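Local structure of DUF1460 domain-containing protein (Legionella pneumophila subsp. pneumophila, 2IM9) at residues Asn132-His135 against Asp140-Asn143; Tyr98-Leu103 against Lys119-Lys124; Ser215-Pro220 against Glu263-His268. The protein is of unknown function but, as a member of an N-acetylmuramoyl-L-alanine amidase-like family in the papain-like peptidase clan, probably acts on cell-wall peptidoglycan. All blocks are in the same frame, centred on the assembly; numbering follows the deposited sequence.

Contact 1. Residues Asn132-His135 against Asp140-Asn143; sequences NRNH and DWNN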
loop_
_atom_site.group_PDB
_atom_site.type_symbol
_atom_site.label_atom_id
_atom_site.label_comp_id
_atom_site.label_asym_id
_atom_site.label_seq_id
_atom_site.Cartn_x
_atom_site.Cartn_y
_atom_site.Cartn_z
ATOM N N ASN A 132 13.171 -9.165 0.234
ATOM C CA ASN A 132 12.315 -9.136 1.426
ATOM C C ASN A 132 11.271 -8.017 1.377
ATOM O O ASN A 132 10.345 -7.982 2.184
ATOM C CB ASN A 132 13.152 -8.987 2.702
ATOM C CG ASN A 132 13.783 -10.282 3.163
ATOM O OD1 ASN A 132 13.456 -11.369 2.679
ATOM N ND2 ASN A 132 14.706 -10.171 4.116
ATOM N N ARG A 133 11.422 -7.067 0.468
ATOM C CA ARG A 133 10.433 -6.000 0.376
ATOM C C ARG A 133 9.055 -6.607 0.120
ATOM O O ARG A 133 8.918 -7.581 -0.620
ATOM C CB ARG A 133 10.796 -5.008 -0.733
ATOM C CG ARG A 133 10.188 -3.603 -0.466
ATOM C CD ARG A 133 10.177 -2.723 -1.711
ATOM N NE ARG A 133 11.521 -2.375 -2.186
ATOM C CZ ARG A 133 11.774 -1.754 -3.339
ATOM N NH1 ARG A 133 10.757 -1.397 -4.139
ATOM N NH2 ARG A 133 13.034 -1.481 -3.697
ATOM N N ASN A 134 8.028 -6.044 0.753
ATOM C CA ASN A 134 6.667 -6.543 0.554
ATOM C C ASN A 134 6.077 -6.068 -0.773
ATOM O O ASN A 134 5.126 -5.289 -0.795
ATOM C CB ASN A 134 5.793 -6.125 1.729
ATOM C CG ASN A 134 6.093 -6.909 2.967
ATOM O OD1 ASN A 134 6.403 -8.101 2.893
ATOM N ND2 ASN A 134 5.980 -6.254 4.141
ATOM N N HIS A 135 6.631 -6.557 -1.873
ATOM C CA HIS A 135 6.238 -6.105 -3.215
ATOM C C HIS A 135 4.771 -6.321 -3.574
ATOM O O HIS A 135 4.152 -5.471 -4.222
ATOM C CB HIS A 135 7.092 -6.790 -4.288
ATOM C CG HIS A 135 8.534 -6.410 -4.237
ATOM N ND1 HIS A 135 8.997 -5.179 -4.655
ATOM C CD2 HIS A 135 9.618 -7.107 -3.825
ATOM C CE1 HIS A 135 10.309 -5.132 -4.482
ATOM N NE2 HIS A 135 10.709 -6.295 -3.990
ATOM N N ASP A 140 2.308 -10.688 0.139
ATOM C CA ASP A 140 3.358 -10.145 1.003
ATOM C C ASP A 140 2.776 -9.196 2.053
ATOM O O ASP A 140 2.787 -9.488 3.245
ATOM C CB ASP A 140 4.414 -9.387 0.199
ATOM C CG ASP A 140 5.196 -10.269 -0.750
ATOM O OD1 ASP A 140 5.462 -11.451 -0.435
ATOM O OD2 ASP A 140 5.583 -9.741 -1.806
ATOM N N TRP A 141 2.278 -8.045 1.608
ATOM C CA TRP A 141 1.974 -6.951 2.534
ATOM C C TRP A 141 0.797 -7.274 3.434
ATOM O O TRP A 141 0.923 -7.206 4.678
ATOM C CB TRP A 141 1.709 -5.650 1.761
ATOM C CG TRP A 141 1.705 -4.397 2.609
ATOM C CD1 TRP A 141 2.801 -3.709 3.066
ATOM C CD2 TRP A 141 0.557 -3.647 3.036
ATOM N NE1 TRP A 141 2.405 -2.604 3.787
ATOM C CE2 TRP A 141 1.033 -2.543 3.792
ATOM C CE3 TRP A 141 -0.819 -3.818 2.883
ATOM C CZ2 TRP A 141 0.176 -1.601 4.370
ATOM C CZ3 TRP A 141 -1.683 -2.882 3.460
ATOM C CH2 TRP A 141 -1.177 -1.777 4.191
ATOM N N ASN A 142 -0.354 -7.595 2.837
ATOM C CA ASN A 142 -1.509 -7.990 3.653
ATOM C C ASN A 142 -1.136 -9.170 4.561
ATOM O O ASN A 142 -1.391 -9.142 5.769
ATOM C CB ASN A 142 -2.685 -8.418 2.775
ATOM C CG ASN A 142 -3.398 -7.256 2.116
ATOM O OD1 ASN A 142 -3.098 -6.084 2.358
ATOM N ND2 ASN A 142 -4.383 -7.583 1.290
ATOM N N ASN A 143 -0.545 -10.207 3.979
ATOM C CA ASN A 143 -0.252 -11.432 4.731
ATOM C C ASN A 143 0.632 -11.172 5.954
ATOM O O ASN A 143 0.264 -11.510 7.092
ATOM C CB ASN A 143 0.388 -12.461 3.795
ATOM C CG ASN A 143 0.822 -13.710 4.520
ATOM O OD1 ASN A 143 -0.003 -14.445 5.047
ATOM N ND2 ASN A 143 2.133 -13.939 4.570
HETATM O O HOH W 1 8.232 -9.877 -2.263
#

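Contact 2. Residues Tyr98-Leu103 against Lys119-Lys124; sequences YVNTVL and KHTRYK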
loop_
_atom_site.group_PDB
_atom_site.type_symbol
_atom_site.label_atom_id
_atom_site.label_comp_id
_atom_site.label_asym_id
_atom_site.label_seq_id
_atom_site.Cartn_x
_atom_site.Cartn_y
_atom_site.Cartn_z
ATOM N N TYR A 98 2.699 5.824 0.162
ATOM C CA TYR A 98 1.841 6.705 0.940
ATOM C C TYR A 98 1.221 5.961 2.117
ATOM O O TYR A 98 1.290 6.405 3.257
ATOM C CB TYR A 98 0.764 7.314 0.045
ATOM C CG TYR A 98 -0.175 8.253 0.744
ATOM C CD1 TYR A 98 0.294 9.410 1.376
ATOM C CD2 TYR A 98 -1.559 8.015 0.740
ATOM C CE1 TYR A 98 -0.596 10.283 2.017
ATOM C CE2 TYR A 98 -2.438 8.871 1.381
ATOM C CZ TYR A 98 -1.955 10.006 1.997
ATOM O OH TYR A 98 -2.841 10.852 2.610
ATOM N N VAL A 99 0.608 4.815 1.841
ATOM C CA VAL A 99 -0.055 4.070 2.908
ATOM C C VAL A 99 0.973 3.608 3.951
ATOM O O VAL A 99 0.750 3.755 5.160
ATOM C CB VAL A 99 -0.889 2.925 2.303
ATOM C CG1 VAL A 99 -1.324 1.923 3.368
ATOM C CG2 VAL A 99 -2.120 3.506 1.612
ATOM N N ASN A 100 2.104 3.083 3.481
ATOM C CA ASN A 100 3.156 2.621 4.391
ATOM C C ASN A 100 3.699 3.744 5.274
ATOM O O ASN A 100 3.930 3.556 6.478
ATOM C CB ASN A 100 4.314 2.035 3.586
ATOM C CG ASN A 100 4.089 0.579 3.225
ATOM O OD1 ASN A 100 3.479 -0.164 3.981
ATOM N ND2 ASN A 100 4.605 0.164 2.070
ATOM N N THR A 101 3.917 4.899 4.669
ATOM C CA THR A 101 4.479 6.029 5.412
ATOM C C THR A 101 3.467 6.536 6.447
ATOM O O THR A 101 3.808 6.707 7.623
ATOM C CB THR A 101 4.906 7.153 4.483
ATOM O OG1 THR A 101 5.904 6.642 3.589
ATOM C CG2 THR A 101 5.487 8.295 5.295
ATOM N N VAL A 102 2.220 6.726 6.028
ATOM C CA VAL A 102 1.190 7.214 6.956
ATOM C C VAL A 102 0.990 6.248 8.137
ATOM O O VAL A 102 0.993 6.677 9.299
ATOM C CB VAL A 102 -0.154 7.488 6.248
ATOM C CG1 VAL A 102 -1.254 7.752 7.299
ATOM C CG2 VAL A 102 -0.003 8.679 5.293
ATOM N N LEU A 103 0.830 4.955 7.838
ATOM C CA LEU A 103 0.642 3.957 8.891
ATOM C C LEU A 103 1.800 3.943 9.879
ATOM O O LEU A 103 1.578 3.934 11.092
ATOM C CB LEU A 103 0.441 2.558 8.303
ATOM C CG LEU A 103 -0.906 2.336 7.616
ATOM C CD1 LEU A 103 -0.937 0.925 7.010
ATOM C CD2 LEU A 103 -2.076 2.578 8.579
ATOM N N LYS A 119 10.395 0.107 8.645
ATOM C CA LYS A 119 11.214 -1.051 8.246
ATOM C C LYS A 119 10.396 -2.345 8.388
ATOM O O LYS A 119 10.371 -3.172 7.474
ATOM C CB LYS A 119 12.527 -1.115 9.040
ATOM C CG LYS A 119 13.509 -2.155 8.507
ATOM C CD LYS A 119 14.877 -2.074 9.222
ATOM C CE LYS A 119 14.799 -2.449 10.684
ATOM N NZ LYS A 119 16.115 -2.162 11.369
ATOM N N HIS A 120 9.691 -2.503 9.512
ATOM C CA HIS A 120 8.911 -3.717 9.729
ATOM C C HIS A 120 7.609 -3.809 8.944
ATOM O O HIS A 120 7.039 -4.881 8.858
ATOM C CB HIS A 120 8.661 -3.945 11.226
ATOM C CG HIS A 120 9.847 -4.510 11.929
ATOM N ND1 HIS A 120 10.862 -3.720 12.423
ATOM C CD2 HIS A 120 10.205 -5.789 12.178
ATOM C CE1 HIS A 120 11.786 -4.492 12.974
ATOM N NE2 HIS A 120 11.407 -5.751 12.842
ATOM N N THR A 121 7.143 -2.704 8.369
ATOM C CA THR A 121 5.933 -2.716 7.554
ATOM C C THR A 121 6.288 -2.964 6.079
ATOM O O THR A 121 5.528 -3.635 5.361
ATOM C CB THR A 121 5.134 -1.380 7.699
ATOM O OG1 THR A 121 4.838 -1.147 9.085
ATOM C CG2 THR A 121 3.814 -1.458 6.964
ATOM N N ARG A 122 7.441 -2.434 5.656
ATOM C CA ARG A 122 7.876 -2.501 4.257
ATOM C C ARG A 122 8.546 -3.808 3.902
ATOM O O ARG A 122 8.492 -4.220 2.743
ATOM C CB ARG A 122 8.859 -1.375 3.926
ATOM C CG ARG A 122 8.233 -0.008 3.811
ATOM C CD ARG A 122 9.308 0.961 3.257
ATOM N NE ARG A 122 9.569 0.694 1.840
ATOM C CZ ARG A 122 10.773 0.734 1.276
ATOM N NH1 ARG A 122 11.853 1.020 2.016
ATOM N NH2 ARG A 122 10.902 0.478 -0.030
ATOM N N TYR A 123 9.175 -4.448 4.895
ATOM C CA TYR A 123 9.984 -5.651 4.676
ATOM C C TYR A 123 9.541 -6.788 5.574
ATOM O O TYR A 123 9.230 -6.583 6.734
ATOM C CB TYR A 123 11.460 -5.382 4.966
ATOM C CG TYR A 123 12.052 -4.307 4.089
ATOM C CD1 TYR A 123 12.579 -4.613 2.832
ATOM C CD2 TYR A 123 12.085 -2.988 4.519
ATOM C CE1 TYR A 123 13.117 -3.611 2.012
ATOM C CE2 TYR A 123 12.612 -1.982 3.725
ATOM C CZ TYR A 123 13.113 -2.298 2.474
ATOM O OH TYR A 123 13.643 -1.291 1.712
ATOM N N LYS A 124 9.565 -7.996 5.036
ATOM C CA LYS A 124 9.329 -9.198 5.837
ATOM C C LYS A 124 10.308 -9.274 7.020
ATOM O O LYS A 124 11.530 -9.254 6.829
ATOM C CB LYS A 124 9.458 -10.435 4.945
ATOM C CG LYS A 124 9.104 -11.730 5.628
ATOM C CD LYS A 124 9.519 -12.922 4.793
ATOM C CE LYS A 124 9.364 -14.222 5.587
ATOM N NZ LYS A 124 9.648 -15.414 4.714
HETATM O O HOH W 2 6.858 0.919 0.330
#

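Contact 3. Residues Ser215-Pro220 against Glu263-His268; sequences SLSNVP and ELDISH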
loop_
_atom_site.group_PDB
_atom_site.type_symbol
_atom_site.label_atom_id
_atom_site.label_comp_id
_atom_site.label_asym_id
_atom_site.label_seq_id
_atom_site.Cartn_x
_atom_site.Cartn_y
_atom_site.Cartn_z
ATOM N N SER A 215 2.550 -18.321 -4.800
ATOM C CA SER A 215 1.477 -18.267 -3.813
ATOM C C SER A 215 0.182 -17.892 -4.480
ATOM O O SER A 215 0.137 -16.921 -5.250
ATOM C CB SER A 215 1.774 -17.207 -2.752
ATOM O OG SER A 215 3.060 -17.369 -2.190
ATOM N N LEU A 216 -0.877 -18.637 -4.164
ATOM C CA LEU A 216 -2.195 -18.298 -4.673
ATOM C C LEU A 216 -2.854 -17.379 -3.657
ATOM O O LEU A 216 -3.021 -17.759 -2.496
ATOM C CB LEU A 216 -3.042 -19.562 -4.852
ATOM C CG LEU A 216 -4.445 -19.394 -5.457
ATOM C CD1 LEU A 216 -4.425 -18.993 -6.938
ATOM C CD2 LEU A 216 -5.213 -20.722 -5.244
ATOM N N SER A 217 -3.228 -16.172 -4.070
ATOM C CA SER A 217 -3.823 -15.258 -3.114
ATOM C C SER A 217 -5.262 -15.669 -2.795
ATOM O O SER A 217 -5.877 -16.468 -3.522
ATOM C CB SER A 217 -3.763 -13.819 -3.624
ATOM O OG SER A 217 -4.644 -13.637 -4.711
ATOM N N ASN A 218 -5.793 -15.123 -1.703
ATOM C CA ASN A 218 -7.199 -15.336 -1.341
ATOM C C ASN A 218 -7.688 -14.022 -0.719
ATOM O O ASN A 218 -7.580 -13.787 0.504
ATOM C CB ASN A 218 -7.367 -16.519 -0.379
ATOM C CG ASN A 218 -8.766 -17.148 -0.449
ATOM O OD1 ASN A 218 -9.406 -17.160 -1.511
ATOM N ND2 ASN A 218 -9.216 -17.719 0.662
ATOM N N VAL A 219 -8.188 -13.147 -1.580
ATOM C CA VAL A 219 -8.438 -11.766 -1.179
ATOM C C VAL A 219 -9.934 -11.505 -1.156
ATOM O O VAL A 219 -10.562 -11.441 -2.222
ATOM C CB VAL A 219 -7.793 -10.769 -2.159
ATOM C CG1 VAL A 219 -8.076 -9.318 -1.700
ATOM C CG2 VAL A 219 -6.260 -11.036 -2.278
ATOM N N PRO A 220 -10.506 -11.312 0.050
ATOM C CA PRO A 220 -11.933 -10.979 0.066
ATOM C C PRO A 220 -12.193 -9.642 -0.614
ATOM O O PRO A 220 -11.352 -8.725 -0.537
ATOM C CB PRO A 220 -12.255 -10.889 1.564
ATOM C CG PRO A 220 -11.193 -11.739 2.222
ATOM C CD PRO A 220 -9.961 -11.417 1.420
ATOM N N GLU A 263 0.162 -13.254 -12.896
ATOM C CA GLU A 263 -1.178 -12.754 -12.570
ATOM C C GLU A 263 -1.068 -11.814 -11.393
ATOM O O GLU A 263 -0.128 -11.916 -10.590
ATOM C CB GLU A 263 -2.101 -13.904 -12.167
ATOM C CG GLU A 263 -2.356 -14.893 -13.261
ATOM C CD GLU A 263 -3.369 -15.951 -12.847
ATOM O OE1 GLU A 263 -3.783 -15.999 -11.646
ATOM O OE2 GLU A 263 -3.760 -16.735 -13.752
ATOM N N LEU A 264 -2.035 -10.912 -11.276
ATOM C CA LEU A 264 -2.074 -10.001 -10.148
ATOM C C LEU A 264 -3.512 -9.796 -9.674
ATOM O O LEU A 264 -4.475 -10.112 -10.403
ATOM C CB LEU A 264 -1.440 -8.661 -10.537
ATOM C CG LEU A 264 -0.999 -7.719 -9.405
ATOM C CD1 LEU A 264 -0.119 -8.422 -8.338
ATOM C CD2 LEU A 264 -0.262 -6.546 -10.030
ATOM N N ASP A 265 -3.665 -9.289 -8.457
ATOM C CA ASP A 265 -4.994 -9.192 -7.844
ATOM C C ASP A 265 -5.394 -7.797 -7.346
ATOM O O ASP A 265 -6.587 -7.522 -7.187
ATOM C CB ASP A 265 -5.113 -10.189 -6.677
ATOM C CG ASP A 265 -3.859 -10.222 -5.779
ATOM O OD1 ASP A 265 -2.964 -9.343 -5.927
ATOM O OD2 ASP A 265 -3.770 -11.149 -4.936
ATOM N N ILE A 266 -4.408 -6.954 -7.045
ATOM C CA ILE A 266 -4.648 -5.648 -6.406
ATOM C C ILE A 266 -3.898 -4.550 -7.168
ATOM O O ILE A 266 -2.684 -4.671 -7.401
ATOM C CB ILE A 266 -4.223 -5.658 -4.910
ATOM C CG1 ILE A 266 -4.964 -6.767 -4.136
ATOM C CG2 ILE A 266 -4.409 -4.261 -4.283
ATOM C CD1 ILE A 266 -4.477 -6.883 -2.711
ATOM N N SER A 267 -4.604 -3.479 -7.546
ATOM C CA SER A 267 -4.051 -2.496 -8.494
ATOM C C SER A 267 -3.786 -1.133 -7.859
ATOM O O SER A 267 -3.033 -0.306 -8.419
ATOM C CB SER A 267 -5.002 -2.327 -9.686
ATOM O OG SER A 267 -6.317 -2.011 -9.246
ATOM N N HIS A 268 -4.373 -0.894 -6.688
ATOM C CA HIS A 268 -4.289 0.410 -6.033
ATOM C C HIS A 268 -4.781 0.322 -4.589
ATOM O O HIS A 268 -5.471 -0.631 -4.203
ATOM C CB HIS A 268 -5.143 1.439 -6.811
ATOM C CG HIS A 268 -4.893 2.860 -6.423
ATOM N ND1 HIS A 268 -5.911 3.761 -6.191
ATOM C CD2 HIS A 268 -3.738 3.543 -6.245
ATOM C CE1 HIS A 268 -5.392 4.937 -5.866
ATOM N NE2 HIS A 268 -4.076 4.831 -5.898
#

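Contact 1. Residues Asn132-His135 against Asp140-Asn143
Asn134 lies across Asp140 at an oblique angle, its amide plane turned 30° from the carboxylate plane, and the two meet through carbon rather than through a polar pair. The amide oxygen Asn134 OD1 rests 3.6 Å from Asp140 CB. Behind it, Asn134 CB fits into the angle between two residues of the helix, 3.9 Å from Asp140 CB and 4.1 Å from Trp141 CD1, the latter approached at the edge of the indole and near its plane. Trp141 presents this edge because its CG lies opposite the backbone N (chi1 -166°); its CB, placed by the backbone, is also close to Asn134 CB. The other end of the amide, ND2, is held by Thr121 O.

The carboxylate of Asp140 leans the other way, toward the backbone leading into the helix. Water 1 joins the segments here, donating to Asp140 OD2 at 2.7 Å and to Arg133 O at 2.9 Å. Arg133 O is also the acceptor of the weak bond from His135 N that closes an inverse gamma turn centred on Asn134. Although His135 N comes within 3.4 Å of Asp140 OD2, the angle is poor for a hydrogen bond. The imidazole of His135 turns its edge to the water and lays one face over Arg133, with its NE2 bonded to Tyr130 O.

Asp140 thus divides its two oxygens: OD2 takes the water and the backbone N of Phe136, while OD1 forms a salt bridge with Lys176. This combination of a lysine, an amide N-H and a water would be expected to favour the ionised acid. The buried carboxylate consequently ties the loop to helix 137-147 largely through water and backbone groups, while Asn134 adds a contact made through carbon.

Contact 2. Residues Tyr98-Leu103 against Lys119-Lys124
Asn100 and Thr121 mark the nearest approach of two consecutive helices, 95-107 and 111-122, with their CA atoms 6.8 Å apart near the last turn of the second. Their side chains slide past one another in opposite directions, and the amide oxygen Asn100 OD1 comes to 3.3 Å from the methyl Thr121 CG2. That methyl faces the amide because Thr121 OG1 is turned back beside its own backbone N (chi1 -56°), where it bonds to Cys117 O one turn earlier.

On the nitrogen side, Asn100 meets the aliphatic start of Arg122, with ND2 4.0 Å from Arg122 CG. The two side chains cross at about a right angle, their amide and guanidinium planes 64° apart. Water 2 fills the corner between them, accepting from Asn100 ND2 at 2.9 Å and from Arg122 NE at 3.1 Å. A bend at chi3 (72°) takes the guanidinium off the line of the aliphatic part, and NH1 bonds to Gly75 O.

The amide is gripped at both ends, OD1 by the indole NE1 of Trp141 on helix 137-147 and ND2 by water 2, which favours this rotation. The Trp141 side chain also touches Val99, Leu103 and Thr121, and thereby lies against both helices. Elsewhere on helix 95-107, Val99, Val102 and Leu103 pack on strand 264-275, a helix-on-sheet arrangement consistent with the papain-like clan.

Contact 3. Residues Ser215-Pro220 against Glu263-His268
The carboxylate of Asp265 is the flat group at the centre of this contact, and Ser217 and Val219 approach its OD2 from different directions. Ser217 OG donates to Asp265 OD2 at 2.6 Å, arriving on the anti side and 19° out of the carboxylate plane. Val219 CG2 stands well off that plane, 3.6 Å from Asp265 OD2, and not on the side to which the hydroxyl is displaced. The valine and the aspartate cross at about a right angle.

With Ser217 OG (chi1 70°) and Asp265 CG (chi1 43°) each set between its own backbone N and carbonyl carbon, hydroxyl and carboxylate meet across the gap between the strands. Val219 CG1, the valine's other branch, makes a looser apolar contact with Ile266 CD1 at 4.5 Å.

The strands themselves do not pair here, as the nearest CA atoms, those of Ser217 and Asp265, are 7.8 Å apart. Strand 214-223 bonds instead to strand 168-175, and strand 264-275 to strand 246-254. Side chains therefore bridge two strands of one curled sheet that are not direct neighbours, strands 311-317 and 246-254 lying between them.

Each oxygen of the short bond has a further partner. Ser217 OG accepts from Ala172 N, consistent with its proton going to the acid, and Asp265 OD2 also receives Ser138 OG from helix 137-147. Two hydroxyls on one buried oxygen would probably stabilise the charged carboxylate.

From the N terminus, contact 2 comes first, closing the turn between helices 95-107 and 111-122. Contact 1 follows, a short closure in which the loop after helix 111-122 folds onto the start of helix 137-147. Contact 3 spans the longest excursion, bringing strand 214-223 to strand 264-275. The three closures run in series, none enclosing or crossing another. Contacts 1 and 2 touch directly, for example where Asn134 N meets Arg122 O, whereas contact 1 only brushes contact 3 through Asn142 and Ile266. Contacts 2 and 3 stay about 7 Å apart at their nearest atoms; helix 137-147, which touches both, connects the helical side with the curled antiparallel sheet.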